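(r)-specific enoyl-coa hydratase (Aeromonas punctata, PDB 1IQ6) catalyses the hydration of short-chain trans-2-enoyl-CoA, four to six carbons long, to the (3R)-3-hydroxyacyl-CoA, a step in polyhydroxyalkanoate biosynthesis. Local coordinates at residues 6-11 and 101-106; 10-15 and 67-72; 61-66 and 75-80; 109-114 and 128-133. One frame throughout, in Å; residues are numbered along the deposited sequence.

Contact 1. Residues 6-11 and 101-106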
loop_
_atom_site.group_PDB
_atom_site.type_symbol
_atom_site.label_atom_id
_atom_site.label_comp_id
_atom_site.label_asym_id
_atom_site.label_seq_id
_atom_site.Cartn_x
_atom_site.Cartn_y
_atom_site.Cartn_z
ATOM N N LEU B 6 -11.224 6.599 21.832
ATOM C CA LEU B 6 -11.533 5.956 20.567
ATOM C C LEU B 6 -12.718 5.035 20.836
ATOM O O LEU B 6 -12.771 4.375 21.876
ATOM C CB LEU B 6 -10.329 5.144 20.085
ATOM C CG LEU B 6 -10.404 4.570 18.671
ATOM C CD1 LEU B 6 -10.531 5.703 17.670
ATOM C CD2 LEU B 6 -9.156 3.750 18.383
ATOM N N GLU B 7 -13.673 5.000 19.911
ATOM C CA GLU B 7 -14.855 4.167 20.080
ATOM C C GLU B 7 -15.276 3.471 18.795
ATOM O O GLU B 7 -15.114 4.003 17.695
ATOM C CB GLU B 7 -16.036 5.006 20.580
ATOM C CG GLU B 7 -15.831 5.667 21.931
ATOM C CD GLU B 7 -17.055 6.445 22.380
ATOM O OE1 GLU B 7 -18.142 5.838 22.481
ATOM O OE2 GLU B 7 -16.933 7.664 22.633
ATOM N N VAL B 8 -15.821 2.271 18.949
ATOM C CA VAL B 8 -16.308 1.504 17.816
ATOM C C VAL B 8 -17.393 2.340 17.152
ATOM O O VAL B 8 -18.243 2.921 17.829
ATOM C CB VAL B 8 -16.908 0.157 18.281
ATOM C CG1 VAL B 8 -17.622 -0.529 17.122
ATOM C CG2 VAL B 8 -15.804 -0.731 18.826
ATOM N N GLY B 9 -17.353 2.413 15.825
ATOM C CA GLY B 9 -18.345 3.186 15.106
ATOM C C GLY B 9 -17.852 4.543 14.642
ATOM O O GLY B 9 -18.469 5.160 13.775
ATOM N N GLN B 10 -16.756 5.025 15.224
ATOM C CA GLN B 10 -16.212 6.315 14.815
ATOM C C GLN B 10 -15.666 6.158 13.401
ATOM O O GLN B 10 -15.150 5.097 13.037
ATOM C CB GLN B 10 -15.109 6.773 15.769
ATOM C CG GLN B 10 -15.623 7.073 17.175
ATOM C CD GLN B 10 -14.535 7.544 18.113
ATOM O OE1 GLN B 10 -13.374 7.166 17.972
ATOM N NE2 GLN B 10 -14.911 8.359 19.097
ATOM N N LYS B 11 -15.794 7.209 12.604
ATOM C CA LYS B 11 -15.338 7.153 11.223
ATOM C C LYS B 11 -14.676 8.437 10.754
ATOM O O LYS B 11 -14.807 9.489 11.376
ATOM C CB LYS B 11 -16.514 6.816 10.306
ATOM C CG LYS B 11 -17.693 7.759 10.427
ATOM C CD LYS B 11 -18.858 7.291 9.560
ATOM C CE LYS B 11 -20.082 8.179 9.735
ATOM N NZ LYS B 11 -19.833 9.591 9.332
ATOM N N THR B 101 -14.007 -0.736 13.998
ATOM C CA THR B 101 -14.926 -1.861 14.156
ATOM C C THR B 101 -14.649 -2.678 15.411
ATOM O O THR B 101 -15.508 -3.432 15.865
ATOM C CB THR B 101 -14.874 -2.815 12.942
ATOM O OG1 THR B 101 -13.549 -3.342 12.797
ATOM C CG2 THR B 101 -15.278 -2.078 11.675
ATOM N N ALA B 102 -13.453 -2.535 15.970
ATOM C CA ALA B 102 -13.104 -3.279 17.176
ATOM C C ALA B 102 -11.942 -2.653 17.932
ATOM O O ALA B 102 -11.018 -2.104 17.336
ATOM C CB ALA B 102 -12.777 -4.723 16.819
ATOM N N LEU B 103 -12.004 -2.734 19.256
ATOM C CA LEU B 103 -10.958 -2.203 20.119
ATOM C C LEU B 103 -10.598 -3.278 21.135
ATOM O O LEU B 103 -11.387 -3.581 22.031
ATOM C CB LEU B 103 -11.445 -0.947 20.849
ATOM C CG LEU B 103 -11.714 0.296 19.999
ATOM C CD1 LEU B 103 -12.325 1.386 20.861
ATOM C CD2 LEU B 103 -10.414 0.773 19.371
ATOM N N ARG B 104 -9.414 -3.861 20.991
ATOM C CA ARG B 104 -8.978 -4.907 21.910
ATOM C C ARG B 104 -8.719 -4.368 23.308
ATOM O O ARG B 104 -8.358 -3.205 23.483
ATOM C CB ARG B 104 -7.728 -5.594 21.362
ATOM C CG ARG B 104 -8.036 -6.519 20.200
ATOM C CD ARG B 104 -6.786 -7.034 19.518
ATOM N NE ARG B 104 -5.892 -7.739 20.430
ATOM C CZ ARG B 104 -4.805 -8.395 20.035
ATOM N NH1 ARG B 104 -4.039 -9.010 20.924
ATOM N NH2 ARG B 104 -4.490 -8.443 18.747
ATOM N N GLU B 105 -8.915 -5.219 24.309
ATOM C CA GLU B 105 -8.701 -4.807 25.687
ATOM C C GLU B 105 -7.500 -5.475 26.341
ATOM O O GLU B 105 -7.169 -5.176 27.489
ATOM C CB GLU B 105 -9.970 -5.049 26.507
ATOM C CG GLU B 105 -11.154 -4.243 25.994
ATOM C CD GLU B 105 -12.296 -4.166 26.982
ATOM O OE1 GLU B 105 -13.311 -3.512 26.661
ATOM O OE2 GLU B 105 -12.181 -4.753 28.078
ATOM N N ASP B 106 -6.843 -6.372 25.611
ATOM C CA ASP B 106 -5.654 -7.042 26.129
ATOM C C ASP B 106 -4.444 -6.203 25.725
ATOM O O ASP B 106 -3.399 -6.239 26.375
ATOM C CB ASP B 106 -5.540 -8.464 25.562
ATOM C CG ASP B 106 -5.395 -8.487 24.052
ATOM O OD1 ASP B 106 -6.121 -7.735 23.371
ATOM O OD2 ASP B 106 -4.563 -9.270 23.545
#
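The guanidinium group of Arg-104 carries Asp-106 at its edge and in its plane: NE reaches OD1 and NH1 reaches OD2, the latter at 2.7 Å, each oxygen using its syn lone pair. This side-on, two-pronged salt bridge ties Arg-104 to Asp-106 two residues on, in the turn beyond Leu-103. The second flat group, the amide of Gln-10, is held at both ends: Glu-7 N lies 2.9 Å from Gln-10 OE1, over the carbonyl plane and not on a lone pair, and NE2 bonds Ser-5 O. The first bond braces the type II turn from Glu-7 to Gln-10, whose third position is Gly-9 with positive phi (102°). Leu-103 crosses Leu-6 obliquely with its two methyls split: CD1 sits 3.2 Å from Leu-6 O, while CD2 presses on Leu-6 CD2 at 3.4 Å, tighter than usual for two carbons. Val-8 lays CG1 against Thr-101 O at 3.8 Å and CG2 near Ala-102 CA, beside the classic bulge where Thr-101 and Ala-102 both face Thr-111. Polar groups are thus met within their own segment or by neighbours such as Ser-5, Val-100 and Thr-111, and the segments meet through methyls packed on one another and on backbone carbonyls.

Contact 2. Residues 10-15 and 67-72; sequences QKARLS and GQQLPG
In this hotdog fold the central helix 55-68 is cradled by the antiparallel sheet, and here the turn that leaves the helix packs on the edge strand 11-17. Leu-70, buried and with CG anti to the backbone N (chi1 -174°), carries most of the packing. Its CD2 lies 3.5 Å from Gln-10 O and also touches Lys-11 CA, so one methyl rests on the backbone where the strand begins. Its CD1 meets Gln-10 OE1, an oxygen whose polar partner is Glu-7 N, and the two side chains cross at about a right angle. Ala-12 packs its CB on Leu-70 CB at 4.0 Å. Alongside, the extended chain of Gln-69 sets OE1 3.8 Å from Ala-12 CB. Through two waters, both ends of this amide reach the N-H and C=O of Arg-13: one water accepts from Arg-13 N and donates weakly to Gln-69 OE1, the other donates to Arg-13 O at 2.8 Å and accepts from Gln-69 NE2. Strand 93-103 flanks the arrangement, with Val-98 touching Ala-12 and Val-100 touching Leu-70, while Gln-68 OE1 bonds Phe-33 N of the second subunit, a residue that probably binds the CoA ester.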
loop_
_atom_site.group_PDB
_atom_site.type_symbol
_atom_site.label_atom_id
_atom_site.label_comp_id
_atom_site.label_asym_id
_atom_site.label_seq_id
_atom_site.Cartn_x
_atom_site.Cartn_y
_atom_site.Cartn_z
ATOM N N GLN B 10 -16.756 5.025 15.224
ATOM C CA GLN B 10 -16.212 6.315 14.815
ATOM C C GLN B 10 -15.666 6.158 13.401
ATOM O O GLN B 10 -15.150 5.097 13.037
ATOM C CB GLN B 10 -15.109 6.773 15.769
ATOM C CG GLN B 10 -15.623 7.073 17.175
ATOM C CD GLN B 10 -14.535 7.544 18.113
ATOM O OE1 GLN B 10 -13.374 7.166 17.972
ATOM N NE2 GLN B 10 -14.911 8.359 19.097
ATOM N N LYS B 11 -15.794 7.209 12.604
ATOM C CA LYS B 11 -15.338 7.153 11.223
ATOM C C LYS B 11 -14.676 8.437 10.754
ATOM O O LYS B 11 -14.807 9.489 11.376
ATOM C CB LYS B 11 -16.514 6.816 10.306
ATOM C CG LYS B 11 -17.693 7.759 10.427
ATOM C CD LYS B 11 -18.858 7.291 9.560
ATOM C CE LYS B 11 -20.082 8.179 9.735
ATOM N NZ LYS B 11 -19.833 9.591 9.332
ATOM N N ALA B 12 -13.955 8.332 9.646
ATOM C CA ALA B 12 -13.263 9.469 9.064
ATOM C C ALA B 12 -13.141 9.226 7.575
ATOM O O ALA B 12 -13.115 8.081 7.119
ATOM C CB ALA B 12 -11.879 9.622 9.679
ATOM N N ARG B 13 -13.058 10.304 6.810
ATOM C CA ARG B 13 -12.937 10.174 5.371
ATOM C C ARG B 13 -12.219 11.368 4.767
ATOM O O ARG B 13 -12.044 12.400 5.410
ATOM C CB ARG B 13 -14.320 10.036 4.722
ATOM C CG ARG B 13 -15.204 11.273 4.865
ATOM C CD ARG B 13 -16.360 11.265 3.866
ATOM N NE ARG B 13 -17.325 10.196 4.106
ATOM C CZ ARG B 13 -18.428 10.017 3.385
ATOM N NH1 ARG B 13 -19.257 9.022 3.671
ATOM N NH2 ARG B 13 -18.700 10.830 2.371
ATOM N N LEU B 14 -11.778 11.197 3.529
ATOM C CA LEU B 14 -11.122 12.264 2.791
ATOM C C LEU B 14 -11.294 11.937 1.316
ATOM O O LEU B 14 -11.563 10.794 0.949
ATOM C CB LEU B 14 -9.631 12.378 3.157
ATOM C CG LEU B 14 -8.631 11.253 2.865
ATOM C CD1 LEU B 14 -8.373 11.128 1.368
ATOM C CD2 LEU B 14 -7.326 11.569 3.582
ATOM N N SER B 15 -11.171 12.950 0.470
ATOM C CA SER B 15 -11.300 12.744 -0.959
ATOM C C SER B 15 -10.046 13.281 -1.618
ATOM O O SER B 15 -9.406 14.200 -1.103
ATOM C CB SER B 15 -12.533 13.465 -1.507
ATOM O OG SER B 15 -13.722 12.897 -0.982
ATOM N N GLY B 67 -3.207 7.737 10.263
ATOM C CA GLY B 67 -2.202 8.483 11.000
ATOM C C GLY B 67 -2.524 9.934 11.299
ATOM O O GLY B 67 -1.985 10.507 12.249
ATOM N N GLN B 68 -3.405 10.536 10.509
ATOM C CA GLN B 68 -3.743 11.938 10.710
ATOM C C GLN B 68 -5.061 12.191 11.435
ATOM O O GLN B 68 -5.195 13.188 12.145
ATOM C CB GLN B 68 -3.762 12.664 9.361
ATOM C CG GLN B 68 -2.433 12.639 8.624
ATOM C CD GLN B 68 -1.351 13.438 9.329
ATOM O OE1 GLN B 68 -0.185 13.401 8.939
ATOM N NE2 GLN B 68 -1.734 14.169 10.369
ATOM N N GLN B 69 -6.025 11.290 11.277
ATOM C CA GLN B 69 -7.326 11.495 11.901
ATOM C C GLN B 69 -7.860 10.414 12.835
ATOM O O GLN B 69 -8.227 10.703 13.974
ATOM C CB GLN B 69 -8.374 11.759 10.816
ATOM C CG GLN B 69 -8.196 13.082 10.088
ATOM C CD GLN B 69 -9.244 13.303 9.018
ATOM O OE1 GLN B 69 -10.444 13.154 9.264
ATOM N NE2 GLN B 69 -8.800 13.668 7.821
ATOM N N LEU B 70 -7.906 9.175 12.360
ATOM C CA LEU B 70 -8.468 8.097 13.167
ATOM C C LEU B 70 -7.764 6.762 12.935
ATOM O O LEU B 70 -7.835 6.211 11.837
ATOM C CB LEU B 70 -9.950 7.963 12.815
ATOM C CG LEU B 70 -10.820 6.990 13.606
ATOM C CD1 LEU B 70 -11.043 7.537 15.011
ATOM C CD2 LEU B 70 -12.153 6.812 12.894
ATOM N N PRO B 71 -7.115 6.201 13.975
ATOM C CA PRO B 71 -6.980 6.700 15.351
ATOM C C PRO B 71 -6.244 8.032 15.457
ATOM O O PRO B 71 -6.437 8.780 16.418
ATOM C CB PRO B 71 -6.229 5.569 16.054
ATOM C CG PRO B 71 -6.631 4.354 15.272
ATOM C CD PRO B 71 -6.522 4.860 13.859
ATOM N N GLY B 72 -5.388 8.317 14.481
ATOM C CA GLY B 72 -4.667 9.576 14.488
ATOM C C GLY B 72 -3.201 9.549 14.879
ATOM O O GLY B 72 -2.562 8.501 14.916
HETATM O O HOH W 1 -13.606 12.788 8.337
HETATM O O HOH W 2 -10.651 14.847 5.849
#

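Contact 3. Residues 61-66 and 75-80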
loop_
_atom_site.group_PDB
_atom_site.type_symbol
_atom_site.label_atom_id
_atom_site.label_comp_id
_atom_site.label_asym_id
_atom_site.label_seq_id
_atom_site.Cartn_x
_atom_site.Cartn_y
_atom_site.Cartn_z
ATOM N N LEU B 61 -3.906 5.936 0.799
ATOM C CA LEU B 61 -4.705 6.965 1.458
ATOM C C LEU B 61 -5.141 6.524 2.851
ATOM O O LEU B 61 -5.408 7.358 3.715
ATOM C CB LEU B 61 -5.938 7.315 0.620
ATOM C CG LEU B 61 -5.641 8.112 -0.655
ATOM C CD1 LEU B 61 -6.932 8.367 -1.412
ATOM C CD2 LEU B 61 -4.964 9.437 -0.296
ATOM N N PHE B 62 -5.221 5.215 3.075
ATOM C CA PHE B 62 -5.615 4.728 4.396
ATOM C C PHE B 62 -4.573 5.163 5.421
ATOM O O PHE B 62 -4.912 5.523 6.545
ATOM C CB PHE B 62 -5.735 3.201 4.399
ATOM C CG PHE B 62 -6.817 2.664 3.488
ATOM C CD1 PHE B 62 -6.673 1.415 2.891
ATOM C CD2 PHE B 62 -7.973 3.399 3.229
ATOM C CE1 PHE B 62 -7.656 0.899 2.045
ATOM C CE2 PHE B 62 -8.970 2.896 2.384
ATOM C CZ PHE B 62 -8.815 1.645 1.789
ATOM N N SER B 63 -3.304 5.141 5.022
ATOM C CA SER B 63 -2.218 5.535 5.913
ATOM C C SER B 63 -2.441 6.977 6.367
ATOM O O SER B 63 -2.230 7.310 7.531
ATOM C CB SER B 63 -0.868 5.402 5.198
ATOM O OG SER B 63 0.198 5.315 6.129
ATOM N N GLY B 64 -2.883 7.822 5.438
ATOM C CA GLY B 64 -3.142 9.212 5.762
ATOM C C GLY B 64 -4.272 9.375 6.767
ATOM O O GLY B 64 -4.150 10.124 7.732
ATOM N N LEU B 65 -5.379 8.679 6.542
ATOM C CA LEU B 65 -6.509 8.771 7.460
ATOM C C LEU B 65 -6.180 8.182 8.827
ATOM O O LEU B 65 -6.492 8.775 9.863
ATOM C CB LEU B 65 -7.729 8.054 6.880
ATOM C CG LEU B 65 -8.499 8.828 5.812
ATOM C CD1 LEU B 65 -9.602 7.950 5.231
ATOM C CD2 LEU B 65 -9.083 10.092 6.432
ATOM N N LEU B 66 -5.544 7.017 8.827
ATOM C CA LEU B 66 -5.190 6.345 10.069
ATOM C C LEU B 66 -4.196 7.133 10.913
ATOM O O LEU B 66 -4.330 7.205 12.133
ATOM C CB LEU B 66 -4.617 4.957 9.764
ATOM C CG LEU B 66 -5.567 3.939 9.122
ATOM C CD1 LEU B 66 -4.769 2.736 8.621
ATOM C CD2 LEU B 66 -6.629 3.509 10.132
ATOM N N SER B 75 -0.401 6.709 15.840
ATOM C CA SER B 75 -0.835 5.371 15.446
ATOM C C SER B 75 0.267 4.627 14.707
ATOM O O SER B 75 1.019 5.218 13.927
ATOM C CB SER B 75 -2.071 5.448 14.544
ATOM O OG SER B 75 -3.180 6.000 15.226
ATOM N N ILE B 76 0.360 3.327 14.956
ATOM C CA ILE B 76 1.354 2.494 14.298
ATOM C C ILE B 76 0.661 1.366 13.531
ATOM O O ILE B 76 -0.155 0.634 14.083
ATOM C CB ILE B 76 2.343 1.892 15.322
ATOM C CG1 ILE B 76 3.137 3.016 15.996
ATOM C CG2 ILE B 76 3.279 0.914 14.629
ATOM C CD1 ILE B 76 4.092 2.538 17.071
ATOM N N TYR B 77 0.989 1.250 12.248
ATOM C CA TYR B 77 0.423 0.229 11.369
ATOM C C TYR B 77 0.902 -1.169 11.753
ATOM O O TYR B 77 2.105 -1.415 11.836
ATOM C CB TYR B 77 0.859 0.516 9.930
ATOM C CG TYR B 77 -0.245 0.687 8.905
ATOM C CD1 TYR B 77 -0.066 1.555 7.830
ATOM C CD2 TYR B 77 -1.426 -0.058 8.961
ATOM C CE1 TYR B 77 -1.020 1.682 6.835
ATOM C CE2 TYR B 77 -2.400 0.062 7.956
ATOM C CZ TYR B 77 -2.180 0.939 6.896
ATOM O OH TYR B 77 -3.103 1.080 5.886
ATOM N N LEU B 78 -0.032 -2.083 11.990
ATOM C CA LEU B 78 0.327 -3.459 12.318
ATOM C C LEU B 78 -0.040 -4.375 11.146
ATOM O O LEU B 78 0.646 -5.357 10.873
ATOM C CB LEU B 78 -0.391 -3.927 13.590
ATOM C CG LEU B 78 -0.042 -3.202 14.894
ATOM C CD1 LEU B 78 -0.789 -3.861 16.044
ATOM C CD2 LEU B 78 1.459 -3.253 15.149
ATOM N N GLY B 79 -1.124 -4.046 10.448
ATOM C CA GLY B 79 -1.533 -4.860 9.320
ATOM C C GLY B 79 -2.568 -4.185 8.445
ATOM O O GLY B 79 -3.281 -3.287 8.892
ATOM N N GLN B 80 -2.640 -4.610 7.189
ATOM C CA GLN B 80 -3.608 -4.063 6.246
ATOM C C GLN B 80 -3.949 -5.107 5.199
ATOM O O GLN B 80 -3.055 -5.660 4.559
ATOM C CB GLN B 80 -3.048 -2.817 5.548
ATOM C CG GLN B 80 -3.964 -2.236 4.463
ATOM C CD GLN B 80 -5.197 -1.537 5.024
ATOM O OE1 GLN B 80 -5.087 -0.552 5.758
ATOM N NE2 GLN B 80 -6.377 -2.040 4.671
HETATM O O HOH W 3 -2.440 2.760 3.721
#
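Tyr-77 reaches from strand 76-84 to helix 55-68, and the other side chains are disposed round its ring. Its chi1 of -123°, off the usual staggered positions, goes with a ring that ends against the helix. The side chains of Leu-66 and Tyr-77 cross at about a right angle, CD1 of Leu-66 3.6 Å from Tyr-77 CZ. Ser-63 OG lies 3.9 Å from Tyr-77 CE1, although that hydroxyl bonds Asp-32 of the second subunit. At the ring edge, in plane, are two polar partners. Tyr-77 OH donates to Gln-80 OE1 at 2.6 Å, on a lone pair in the carbonyl plane, and receives a bond from a water that weakly accepts from Ser-63 N, at the helix kink. Gln-80, bent at chi2, crosses Phe-62 at about a right angle, its amide plane 29° from the ring, with OE1 3.8 Å from Phe-62 CD1; its NE2 bonds Thr-114 OG1. The Tyr-77 ring also meets that of Phe-84 of the second subunit; Phe-84 and Asp-32 are probable substrate-binding residues. The axes of helix 61-66 and strand 76-80 approach to 10.0 Å at 131°. Strands 109-117 and 123-132 pack against Phe-62 and Leu-66, and Gly-79 and Gln-80 carry the sheet into the second subunit.

Contact 4. Residues 109-114 and 128-133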
loop_
_atom_site.group_PDB
_atom_site.type_symbol
_atom_site.label_atom_id
_atom_site.label_comp_id
_atom_site.label_asym_id
_atom_site.label_seq_id
_atom_site.Cartn_x
_atom_site.Cartn_y
_atom_site.Cartn_z
ATOM N N ILE B 109 -4.931 -1.964 20.682
ATOM C CA ILE B 109 -4.987 -2.193 19.246
ATOM C C ILE B 109 -6.406 -1.987 18.731
ATOM O O ILE B 109 -7.377 -2.328 19.406
ATOM C CB ILE B 109 -4.522 -3.628 18.915
ATOM C CG1 ILE B 109 -3.044 -3.782 19.290
ATOM C CG2 ILE B 109 -4.759 -3.940 17.437
ATOM C CD1 ILE B 109 -2.483 -5.170 19.061
ATOM N N ALA B 110 -6.523 -1.422 17.534
ATOM C CA ALA B 110 -7.824 -1.182 16.936
ATOM C C ALA B 110 -7.888 -1.786 15.547
ATOM O O ALA B 110 -6.875 -1.880 14.851
ATOM C CB ALA B 110 -8.096 0.320 16.846
ATOM N N THR B 111 -9.078 -2.226 15.164
ATOM C CA THR B 111 -9.287 -2.762 13.828
ATOM C C THR B 111 -10.264 -1.807 13.157
ATOM O O THR B 111 -11.227 -1.353 13.777
ATOM C CB THR B 111 -9.884 -4.180 13.859
ATOM O OG1 THR B 111 -8.960 -5.067 14.498
ATOM C CG2 THR B 111 -10.154 -4.679 12.440
ATOM N N LEU B 112 -9.998 -1.481 11.896
ATOM C CA LEU B 112 -10.862 -0.572 11.155
ATOM C C LEU B 112 -11.140 -1.079 9.752
ATOM O O LEU B 112 -10.272 -1.675 9.118
ATOM C CB LEU B 112 -10.215 0.816 11.039
ATOM C CG LEU B 112 -9.783 1.549 12.314
ATOM C CD1 LEU B 112 -8.345 1.170 12.648
ATOM C CD2 LEU B 112 -9.908 3.060 12.120
ATOM N N THR B 113 -12.359 -0.859 9.274
ATOM C CA THR B 113 -12.694 -1.237 7.910
ATOM C C THR B 113 -12.206 -0.055 7.072
ATOM O O THR B 113 -12.436 1.104 7.421
ATOM C CB THR B 113 -14.210 -1.462 7.748
ATOM O OG1 THR B 113 -14.553 -2.727 8.333
ATOM C CG2 THR B 113 -14.615 -1.464 6.280
ATOM N N THR B 114 -11.509 -0.363 5.985
ATOM C CA THR B 114 -10.925 0.645 5.105
ATOM C C THR B 114 -11.451 0.478 3.685
ATOM O O THR B 114 -11.265 -0.571 3.071
ATOM C CB THR B 114 -9.397 0.502 5.115
ATOM O OG1 THR B 114 -9.042 -0.823 4.699
ATOM C CG2 THR B 114 -8.859 0.726 6.524
ATOM N N GLU B 128 -9.260 -4.310 5.721
ATOM C CA GLU B 128 -9.201 -3.941 7.128
ATOM C C GLU B 128 -7.792 -3.589 7.573
ATOM O O GLU B 128 -6.817 -4.217 7.154
ATOM C CB GLU B 128 -9.692 -5.096 8.002
ATOM C CG GLU B 128 -11.152 -5.450 7.878
ATOM C CD GLU B 128 -11.498 -6.661 8.724
ATOM O OE1 GLU B 128 -10.999 -7.761 8.414
ATOM O OE2 GLU B 128 -12.256 -6.510 9.704
ATOM N N ALA B 129 -7.693 -2.585 8.433
ATOM C CA ALA B 129 -6.414 -2.175 8.981
ATOM C C ALA B 129 -6.398 -2.542 10.458
ATOM O O ALA B 129 -7.433 -2.534 11.128
ATOM C CB ALA B 129 -6.225 -0.670 8.825
ATOM N N VAL B 130 -5.219 -2.896 10.948
ATOM C CA VAL B 130 -5.026 -3.212 12.357
ATOM C C VAL B 130 -3.931 -2.240 12.772
ATOM O O VAL B 130 -2.855 -2.222 12.172
ATOM C CB VAL B 130 -4.542 -4.660 12.565
ATOM C CG1 VAL B 130 -4.305 -4.910 14.051
ATOM C CG2 VAL B 130 -5.580 -5.641 12.032
ATOM N N VAL B 131 -4.203 -1.427 13.787
ATOM C CA VAL B 131 -3.231 -0.432 14.222
ATOM C C VAL B 131 -3.053 -0.333 15.729
ATOM O O VAL B 131 -3.996 -0.527 16.497
ATOM C CB VAL B 131 -3.621 0.976 13.710
ATOM C CG1 VAL B 131 -3.759 0.965 12.199
ATOM C CG2 VAL B 131 -4.921 1.418 14.348
ATOM N N LYS B 132 -1.825 -0.027 16.133
ATOM C CA LYS B 132 -1.490 0.151 17.542
ATOM C C LYS B 132 -1.877 1.589 17.877
ATOM O O LYS B 132 -1.520 2.520 17.153
ATOM C CB LYS B 132 0.011 -0.059 17.756
ATOM C CG LYS B 132 0.458 0.047 19.208
ATOM C CD LYS B 132 1.961 -0.154 19.340
ATOM C CE LYS B 132 2.382 -1.535 18.863
ATOM N NZ LYS B 132 3.853 -1.740 18.986
ATOM N N LEU B 133 -2.610 1.767 18.970
ATOM C CA LEU B 133 -3.077 3.090 19.374
ATOM C C LEU B 133 -1.971 4.054 19.788
ATOM O O LEU B 133 -0.924 3.640 20.283
ATOM C CB LEU B 133 -4.091 2.950 20.513
ATOM C CG LEU B 133 -5.312 2.079 20.197
ATOM C CD1 LEU B 133 -6.260 2.076 21.387
ATOM C CD2 LEU B 133 -6.013 2.607 18.956
HETATM O O HOH W 4 -12.954 -4.118 10.377
#
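Segments 109-114 and 128-132 of a hairpin run antiparallel, their axes 4.6 Å apart at closest and their directions 157° apart, with two hydrogen-bonded pairs set between three non-hydrogen-bonded ones. Ala-110 and Val-131 exchange two bonds, N to O 2.9 Å each way and nearly along the C=O axes. Leu-112 and Ala-129 do the same in the carbonyl planes, Ala-129 N to Leu-112 O measuring 2.8 Å. CA-H...O contacts supplement them, as from Thr-111 CA to Ala-129 O at 3.3 Å. On the face of Ala-110, Leu-112, Ala-129 and Val-131 the packing is hydrophobic. Leu-112 crosses Val-131 at about a right angle, its CD1 3.8 Å from Val-131 CG2, the methyl that stands in the crowded position between N and carbonyl carbon. Leu-133, beyond the strand, puts CD2 3.7 Å from Ala-110 CB. Leu-66 of helix 55-68 touches Leu-112, Ala-129 and Val-131 here. On the other face Ile-109 and Val-130 cross obliquely, CG2 to CG1 3.6 Å, whereas Glu-128, extended beyond CG, lays its carboxylate toward Thr-111 CG2. A water donates to Glu-128 OE2 at 2.6 Å and also bonds Thr-113 OG1. The sheet is thus two-sided in chemistry: the helix-covered face is largely apolar, with Thr-114 OG1 satisfied by Gln-80, and the far face holds its carboxylate through water, which would help to keep that charge hydrated.

Overall arrangement
The four contacts follow one sheet and the helix it wraps. Contact 1 joins contact 4 through the bulge, where Thr-101 N lies 2.9 Å from Thr-111 O. Contact 2 shares Gln-10 and Lys-11 with contact 1, and Leu-6 CD1 meets Leu-70 CD1 at 3.3 Å. Helix 55-68 serves contacts 2 and 3, Leu-66 O lying 2.8 Å from Gly-72 N. Strand 76-84 of contact 3 lies beside strand 123-132 of contact 4. The probable substrate site is approached from both subunits: in contact 3 the side chain of Phe-62 is about 7 Å from that of Phe-84, and Asp-32 and Phe-84 of the second subunit touch it. The packing of contact 2 is remote, but its Gln-68 reaches the partner's site.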